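Side-chain contact in dienelactone hydrolase (Anabaena variabilis, PDB 2O2G), which probably acts as a hydrolase of the alpha/beta-hydrolase superfamily, related to dienelactone hydrolases: residues 176-181 / 189-194. Numbering follows the deposited sequence.
Sequences AMNEDA and KRLVII
With CG anti to its own backbone N (chi1 173°), Leu-191 sends its isobutyl fork from the strand 189-194 to Asn-178 and Glu-179 on the helix 172-184. The fork divides its methyls between these two neighbours. CD1 meets CB of Asn-178 at 3.7 Å, while CD2 lies 3.4 Å from CG of Glu-179, a close methyl-to-methylene approach. The same CD2 is 3.7 Å from the backbone N of Glu-179, so the methyl rests against the helix backbone as well as the side chain. Beyond CG, the Glu-179 chain stays extended (chi2 176°), and of this side chain CB and CG are what lie near CD2. No hydrogen bond joins the segments; the contact is apolar and small, burying 135 Å² in total, with the CA atoms of Glu-179 and Leu-191 7.2 Å apart. The buried amide of Asn-178 has other partners: its ND2 is hydrogen-bonded to the backbone O of both Val-174 and Gly-147, fixing the side chain whose CB receives CD1. Leu-191 also touches Leu-165 and Leu-182. Helix and edge strand thus pack within the beta-alpha-beta unit 163-168, 172-184, 189-194, at the margin of the central sheet of an alpha/beta-hydrolase fold.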
ATOM      1  N   ALA A 176      15.042  12.341  -4.856  1.00 27.80           N
ATOM      2  CA  ALA A 176      16.351  12.065  -4.276  1.00 28.99           C
ATOM      3  C   ALA A 176      16.255  11.155  -3.052  1.00 28.38           C
ATOM      4  O   ALA A 176      17.121  10.312  -2.830  1.00 22.78           O
ATOM      5  CB  ALA A 176      17.067  13.345  -3.931  1.00 30.98           C
HETATM    6  N   MSE A 177      15.160  11.273  -2.301  1.00 30.13           N
HETATM    7  CA  MSE A 177      14.982  10.492  -1.106  1.00 30.38           C
HETATM    8  C   MSE A 177      14.616   9.074  -1.453  1.00 31.96           C
HETATM    9  O   MSE A 177      15.020   8.168  -0.741  1.00 33.72           O
HETATM   10  CB  MSE A 177      13.995  11.163  -0.162  1.00 33.97           C
HETATM   11  CG  MSE A 177      14.558  12.444   0.455  1.00 36.69           C
HETATM   12 SE   MSE A 177      16.372  12.198   1.397  0.70 37.21          SE
HETATM   13  CE  MSE A 177      16.207  11.926   3.467  1.00 49.37           C
ATOM     14  N   ASN A 178      13.889   8.873  -2.557  1.00 32.52           N
ATOM     15  CA  ASN A 178      13.598   7.521  -3.039  1.00 31.63           C
ATOM     16  C   ASN A 178      14.893   6.886  -3.606  1.00 29.43           C
ATOM     17  O   ASN A 178      15.138   5.699  -3.431  1.00 28.02           O
ATOM     18  CB  ASN A 178      12.463   7.502  -4.059  1.00 30.23           C
ATOM     19  CG  ASN A 178      11.088   7.461  -3.400  1.00 25.80           C
ATOM     20  OD1 ASN A 178      10.445   6.416  -3.377  1.00 25.50           O
ATOM     21  ND2 ASN A 178      10.684   8.553  -2.786  1.00 27.49           N
ATOM     22  N   GLU A 179      15.701   7.683  -4.291  1.00 28.09           N
ATOM     23  CA  GLU A 179      16.999   7.228  -4.801  1.00 26.29           C
ATOM     24  C   GLU A 179      17.865   6.761  -3.633  1.00 25.93           C
ATOM     25  O   GLU A 179      18.496   5.719  -3.715  1.00 28.65           O
ATOM     26  CB  GLU A 179      17.697   8.343  -5.571  1.00 30.02           C
ATOM     27  CG  GLU A 179      17.014   8.740  -6.912  1.00 30.13           C
ATOM     28  CD  GLU A 179      17.719   9.923  -7.576  1.00 30.61           C
ATOM     29  OE1 GLU A 179      18.437  10.644  -6.853  1.00 46.87           O
ATOM     30  OE2 GLU A 179      17.558  10.139  -8.802  1.00 35.09           O
ATOM     31  N   ASP A 180      17.882   7.525  -2.543  1.00 27.76           N
ATOM     32  CA  ASP A 180      18.616   7.141  -1.340  1.00 27.76           C
ATOM     33  C   ASP A 180      18.079   5.827  -0.767  1.00 25.82           C
ATOM     34  O   ASP A 180      18.845   4.924  -0.459  1.00 26.28           O
ATOM     35  CB  ASP A 180      18.523   8.226  -0.248  1.00 30.08           C
ATOM     36  CG  ASP A 180      19.353   9.491  -0.559  1.00 37.32           C
ATOM     37  OD1 ASP A 180      20.001   9.608  -1.640  1.00 42.99           O
ATOM     38  OD2 ASP A 180      19.351  10.382   0.322  1.00 51.28           O
ATOM     39  N   ALA A 181      16.762   5.715  -0.640  1.00 25.87           N
ATOM     40  CA  ALA A 181      16.119   4.501  -0.108  1.00 23.76           C
ATOM     41  C   ALA A 181      16.413   3.240  -0.931  1.00 24.20           C
ATOM     42  O   ALA A 181      16.615   2.157  -0.370  1.00 24.27           O
ATOM     43  CB  ALA A 181      14.605   4.709  -0.021  1.00 25.81           C
ATOM     44  N   LYS A 189      14.519  -4.780  -6.753  1.00 24.18           N
ATOM     45  CA  LYS A 189      13.996  -3.438  -6.549  1.00 24.93           C
ATOM     46  C   LYS A 189      14.056  -2.588  -7.808  1.00 24.25           C
ATOM     47  O   LYS A 189      14.839  -2.885  -8.719  1.00 24.91           O
ATOM     48  CB  LYS A 189      14.836  -2.783  -5.444  1.00 21.98           C
ATOM     49  CG  LYS A 189      16.278  -2.644  -5.813  1.00 25.01           C
ATOM     50  CD  LYS A 189      17.140  -2.118  -4.665  1.00 24.41           C
ATOM     51  CE  LYS A 189      18.543  -1.944  -5.106  1.00 23.16           C
ATOM     52  NZ  LYS A 189      19.512  -1.630  -3.971  1.00 19.51           N
ATOM     53  N   ARG A 190      13.246  -1.523  -7.824  1.00 24.84           N
ATOM     54  CA  ARG A 190      13.265  -0.555  -8.936  1.00 25.14           C
ATOM     55  C   ARG A 190      12.661   0.753  -8.525  1.00 23.33           C
ATOM     56  O   ARG A 190      11.736   0.786  -7.716  1.00 21.60           O
ATOM     57  CB  ARG A 190      12.490  -1.069 -10.134  1.00 21.45           C
ATOM     58  CG  ARG A 190      12.639  -0.271 -11.433  1.00 28.69           C
ATOM     59  CD  ARG A 190      12.002  -1.049 -12.570  1.00 29.48           C
ATOM     60  NE  ARG A 190      12.731  -2.310 -12.721  1.00 42.38           N
ATOM     61  CZ  ARG A 190      12.217  -3.470 -13.134  1.00 48.73           C
ATOM     62  NH1 ARG A 190      10.937  -3.572 -13.476  1.00 47.80           N
ATOM     63  NH2 ARG A 190      12.989  -4.554 -13.179  1.00 44.00           N
ATOM     64  N   LEU A 191      13.231   1.827  -9.083  1.00 24.07           N
ATOM     65  CA  LEU A 191      12.696   3.174  -8.939  1.00 24.82           C
ATOM     66  C   LEU A 191      12.336   3.621 -10.337  1.00 21.28           C
ATOM     67  O   LEU A 191      13.171   3.554 -11.260  1.00 20.65           O
ATOM     68  CB  LEU A 191      13.708   4.139  -8.338  1.00 22.07           C
ATOM     69  CG  LEU A 191      13.418   5.646  -8.242  1.00 26.70           C
ATOM     70  CD1 LEU A 191      12.235   6.004  -7.441  1.00 26.99           C
ATOM     71  CD2 LEU A 191      14.647   6.368  -7.625  1.00 28.99           C
ATOM     72  N   VAL A 192      11.101   4.069 -10.492  1.00 20.79           N
ATOM     73  CA  VAL A 192      10.656   4.604 -11.745  1.00 20.96           C
ATOM     74  C   VAL A 192      10.001   5.942 -11.517  1.00 21.12           C
ATOM     75  O   VAL A 192       9.284   6.144 -10.529  1.00 20.23           O
ATOM     76  CB  VAL A 192       9.736   3.605 -12.531  1.00 28.22           C
ATOM     77  CG1 VAL A 192       8.461   3.316 -11.787  1.00 34.97           C
ATOM     78  CG2 VAL A 192       9.442   4.143 -13.935  1.00 30.39           C
ATOM     79  N   ILE A 193      10.216   6.834 -12.477  1.00 24.28           N
ATOM     80  CA  ILE A 193       9.755   8.202 -12.425  1.00 23.93           C
ATOM     81  C   ILE A 193       8.711   8.460 -13.509  1.00 26.02           C
ATOM     82  O   ILE A 193       8.926   8.166 -14.700  1.00 23.49           O
ATOM     83  CB  ILE A 193      10.948   9.161 -12.635  1.00 22.16           C
ATOM     84  CG1 ILE A 193      12.070   8.860 -11.611  1.00 26.64           C
ATOM     85  CG2 ILE A 193      10.503  10.573 -12.514  1.00 21.03           C
ATOM     86  CD1 ILE A 193      13.238   9.795 -11.716  1.00 30.91           C
ATOM     87  N   ILE A 194       7.591   9.056 -13.109  1.00 25.42           N
ATOM     88  CA  ILE A 194       6.557   9.396 -14.097  1.00 25.17           C
ATOM     89  C   ILE A 194       6.828  10.849 -14.465  1.00 23.13           C
ATOM     90  O   ILE A 194       6.774  11.744 -13.604  1.00 22.22           O
ATOM     91  CB  ILE A 194       5.142   9.129 -13.594  1.00 25.60           C
ATOM     92  CG1 ILE A 194       4.970   7.613 -13.349  1.00 29.73           C
ATOM     93  CG2 ILE A 194       4.119   9.645 -14.586  1.00 26.36           C
ATOM     94  CD1 ILE A 194       3.721   7.256 -12.622  1.00 30.55           C
TER